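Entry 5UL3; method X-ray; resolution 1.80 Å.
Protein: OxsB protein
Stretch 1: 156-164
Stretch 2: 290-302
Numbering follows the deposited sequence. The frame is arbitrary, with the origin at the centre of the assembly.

Stretch 1 156-164: ELIDMQVGT
Stretch 2 (290-302) PSLDILGEISKFR

Residues 156-159 form the end of a β-strand and 160-161 a 3-10 segment, with Gly 163 and Thr 164 in loop; the partner runs from extended Pro 290-Ser 291 through a type I turn (Leu 292 to Leu 295) into a helix that runs to Lys 300. The two stretches advance in the same direction, with CA-CA separations of 7.0 Å for Leu 157-Asp 293, 7.2 Å for Asp 159-Ile 294 and 6.3 Å for Val 162-Glu 297. The contact buries 457 Å², both sides summed, without a direct hydrogen bond across it.

Strand alternation turns Leu 157 (m,t) and Asp 159 (t) toward the partner and Ile 158 away. Leu 157 CD1 lies 3.7 Å from Ser 291 CB, and its CB 4.1 Å from CD1 of Ile 294 (m,m). Ile 294 CG2 reaches Asp 159 CB (3.8 Å) and Val 162 CG1 (4.0 Å). Compact Val 162 (m; phi/psi -97/21) fits against the helix, its CG1 4.0 Å from Ile 298 CG1 and 3.8 Å from Glu 297 CB.

Phe 301 (chi1 -72°, chi2 67°) presents a ring face to Val 162 CA, 4.1 Å from the centroid. Gly 163 adopts phi/psi 99/-3, where a CB would jam against the preceding carbonyl.

Two waters bridge polar groups: one links Leu 157 N (3.0 Å) to Asp 293 OD2 (2.7 Å), the other Val 162 O (2.7 Å) to Glu 297 OE1 (2.5 Å).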

# COMPACT_ATOMS: atom_id res chain seq x y z
N GLU A 156 -19.92 -8.17 -7.49
CA GLU A 156 -19.00 -9.03 -8.23
C GLU A 156 -17.65 -8.34 -8.29
O GLU A 156 -17.59 -7.14 -8.57
CB GLU A 156 -19.53 -9.31 -9.64
CG GLU A 156 -18.47 -9.81 -10.63
CD GLU A 156 -18.73 -11.22 -11.13
OE1 GLU A 156 -19.78 -11.80 -10.76
OE2 GLU A 156 -17.89 -11.75 -11.90
N LEU A 157 -16.58 -9.09 -8.01
CA LEU A 157 -15.22 -8.57 -7.99
C LEU A 157 -14.45 -9.13 -9.17
O LEU A 157 -14.47 -10.35 -9.40
CB LEU A 157 -14.51 -8.94 -6.69
CG LEU A 157 -15.05 -8.23 -5.43
CD1 LEU A 157 -14.46 -8.86 -4.18
CD2 LEU A 157 -14.67 -6.76 -5.53
N ILE A 158 -13.77 -8.25 -9.90
CA ILE A 158 -12.87 -8.62 -10.97
C ILE A 158 -11.52 -7.97 -10.68
O ILE A 158 -11.47 -6.77 -10.37
CB ILE A 158 -13.39 -8.15 -12.35
CG1 ILE A 158 -14.79 -8.70 -12.62
CG2 ILE A 158 -12.42 -8.61 -13.45
CD1 ILE A 158 -15.41 -8.13 -13.88
N ASP A 159 -10.44 -8.75 -10.77
CA ASP A 159 -9.11 -8.26 -10.42
C ASP A 159 -8.14 -8.60 -11.55
O ASP A 159 -7.83 -9.78 -11.76
CB ASP A 159 -8.61 -8.86 -9.10
CG ASP A 159 -7.37 -8.14 -8.54
OD1 ASP A 159 -6.73 -7.37 -9.28
OD2 ASP A 159 -7.06 -8.32 -7.34
N MET A 160 -7.68 -7.57 -12.26
CA MET A 160 -6.65 -7.78 -13.29
C MET A 160 -5.33 -8.27 -12.72
O MET A 160 -4.49 -8.75 -13.49
CB MET A 160 -6.41 -6.49 -14.07
CG MET A 160 -7.60 -6.08 -14.92
SD MET A 160 -7.19 -4.67 -15.94
CE MET A 160 -6.15 -5.47 -17.19
N GLN A 161 -5.12 -8.20 -11.40
CA GLN A 161 -3.87 -8.70 -10.84
C GLN A 161 -3.68 -10.18 -11.11
O GLN A 161 -2.54 -10.65 -11.19
CB GLN A 161 -3.81 -8.51 -9.33
CG GLN A 161 -3.64 -7.10 -8.84
CD GLN A 161 -3.45 -7.12 -7.33
OE1 GLN A 161 -2.34 -7.00 -6.84
NE2 GLN A 161 -4.53 -7.35 -6.60
N VAL A 162 -4.76 -10.94 -11.20
CA VAL A 162 -4.66 -12.38 -11.38
C VAL A 162 -4.81 -12.77 -12.85
O VAL A 162 -5.15 -13.91 -13.17
CB VAL A 162 -5.66 -13.15 -10.49
CG1 VAL A 162 -5.36 -12.90 -9.00
CG2 VAL A 162 -7.12 -12.79 -10.82
N GLY A 163 -4.57 -11.82 -13.76
CA GLY A 163 -4.46 -12.10 -15.17
C GLY A 163 -5.68 -11.84 -16.01
O GLY A 163 -5.61 -12.01 -17.23
N THR A 164 -6.80 -11.44 -15.41
CA THR A 164 -8.01 -11.16 -16.18
C THR A 164 -7.75 -10.06 -17.19
O THR A 164 -7.30 -8.96 -16.83
CB THR A 164 -9.16 -10.78 -15.25
OG1 THR A 164 -9.23 -11.73 -14.17
CG2 THR A 164 -10.49 -10.78 -16.02
N PRO A 290 -12.17 -7.44 4.43
CA PRO A 290 -12.28 -7.34 2.97
C PRO A 290 -12.83 -8.63 2.38
O PRO A 290 -12.58 -9.73 2.90
CB PRO A 290 -10.83 -7.11 2.52
CG PRO A 290 -10.01 -7.61 3.64
CD PRO A 290 -10.78 -7.30 4.88
N SER A 291 -13.55 -8.49 1.28
CA SER A 291 -14.09 -9.67 0.61
C SER A 291 -12.95 -10.52 0.08
O SER A 291 -11.93 -10.00 -0.38
CB SER A 291 -15.02 -9.24 -0.54
OG SER A 291 -16.17 -8.58 -0.00
N LEU A 292 -13.11 -11.84 0.14
CA LEU A 292 -12.01 -12.75 -0.18
C LEU A 292 -12.25 -13.55 -1.47
O LEU A 292 -11.55 -14.55 -1.71
CB LEU A 292 -11.74 -13.69 1.00
CG LEU A 292 -11.37 -12.96 2.30
CD1 LEU A 292 -11.28 -13.92 3.48
CD2 LEU A 292 -10.07 -12.18 2.14
N ASP A 293 -13.17 -13.08 -2.32
CA ASP A 293 -13.51 -13.76 -3.58
C ASP A 293 -12.27 -14.09 -4.42
O ASP A 293 -12.23 -15.13 -5.09
CB ASP A 293 -14.43 -12.88 -4.43
CG ASP A 293 -15.74 -12.51 -3.71
OD1 ASP A 293 -15.77 -12.46 -2.47
OD2 ASP A 293 -16.72 -12.26 -4.44
N ILE A 294 -11.29 -13.19 -4.46
CA ILE A 294 -10.13 -13.33 -5.34
C ILE A 294 -9.00 -14.11 -4.69
O ILE A 294 -8.00 -14.43 -5.36
CB ILE A 294 -9.65 -11.93 -5.79
CG1 ILE A 294 -10.82 -11.07 -6.26
CG2 ILE A 294 -8.64 -12.01 -6.95
CD1 ILE A 294 -11.55 -11.60 -7.50
N LEU A 295 -9.13 -14.47 -3.41
CA LEU A 295 -7.99 -14.98 -2.66
C LEU A 295 -7.45 -16.27 -3.27
O LEU A 295 -6.22 -16.44 -3.38
CB LEU A 295 -8.39 -15.19 -1.20
CG LEU A 295 -7.21 -15.57 -0.31
CD1 LEU A 295 -6.14 -14.48 -0.37
CD2 LEU A 295 -7.64 -15.83 1.13
N GLY A 296 -8.33 -17.19 -3.67
CA GLY A 296 -7.88 -18.43 -4.30
C GLY A 296 -6.98 -18.20 -5.50
O GLY A 296 -5.93 -18.83 -5.63
N GLU A 297 -7.36 -17.26 -6.36
CA GLU A 297 -6.51 -16.95 -7.51
C GLU A 297 -5.24 -16.23 -7.08
O GLU A 297 -4.18 -16.44 -7.67
CB GLU A 297 -7.29 -16.13 -8.53
CG GLU A 297 -8.35 -16.94 -9.26
CD GLU A 297 -7.75 -18.12 -10.03
OE1 GLU A 297 -6.90 -17.87 -10.92
OE2 GLU A 297 -8.10 -19.28 -9.73
N ILE A 298 -5.33 -15.36 -6.07
CA ILE A 298 -4.13 -14.71 -5.55
C ILE A 298 -3.13 -15.74 -5.06
O ILE A 298 -1.91 -15.60 -5.26
CB ILE A 298 -4.50 -13.72 -4.43
CG1 ILE A 298 -5.22 -12.52 -5.04
CG2 ILE A 298 -3.27 -13.27 -3.64
CD1 ILE A 298 -5.89 -11.66 -3.98
N SER A 299 -3.61 -16.81 -4.42
CA SER A 299 -2.70 -17.83 -3.90
C SER A 299 -2.03 -18.60 -5.03
O SER A 299 -0.88 -19.04 -4.88
CB SER A 299 -3.42 -18.80 -2.97
OG SER A 299 -4.12 -19.81 -3.68
N LYS A 300 -2.72 -18.77 -6.15
CA LYS A 300 -2.13 -19.45 -7.30
C LYS A 300 -0.99 -18.63 -7.90
O LYS A 300 -0.06 -19.20 -8.48
CB LYS A 300 -3.23 -19.74 -8.33
CG LYS A 300 -2.79 -19.94 -9.77
CD LYS A 300 -4.01 -20.15 -10.67
CE LYS A 300 -3.63 -20.31 -12.14
NZ LYS A 300 -4.84 -20.61 -12.98
N PHE A 301 -1.03 -17.31 -7.75
CA PHE A 301 0.03 -16.43 -8.20
C PHE A 301 1.03 -16.11 -7.10
O PHE A 301 1.82 -15.17 -7.25
CB PHE A 301 -0.55 -15.13 -8.77
CG PHE A 301 -1.24 -15.28 -10.10
CD1 PHE A 301 -2.42 -16.00 -10.21
CD2 PHE A 301 -0.72 -14.67 -11.23
CE1 PHE A 301 -3.06 -16.13 -11.43
CE2 PHE A 301 -1.36 -14.80 -12.46
CZ PHE A 301 -2.53 -15.53 -12.56
N ARG A 302 0.99 -16.86 -5.99
CA ARG A 302 1.92 -16.71 -4.88
C ARG A 302 1.84 -15.31 -4.27
O ARG A 302 2.84 -14.73 -3.86
CB ARG A 302 3.34 -17.05 -5.32
CG ARG A 302 3.39 -18.39 -6.04
CD ARG A 302 4.73 -19.07 -5.89
NE ARG A 302 4.68 -20.44 -6.36
CZ ARG A 302 5.69 -21.30 -6.29
NH1 ARG A 302 6.84 -20.91 -5.75
NH2 ARG A 302 5.56 -22.53 -6.74
O HOH W 1 -17.01 -11.91 -7.09
O HOH W 2 -6.70 -16.02 -12.53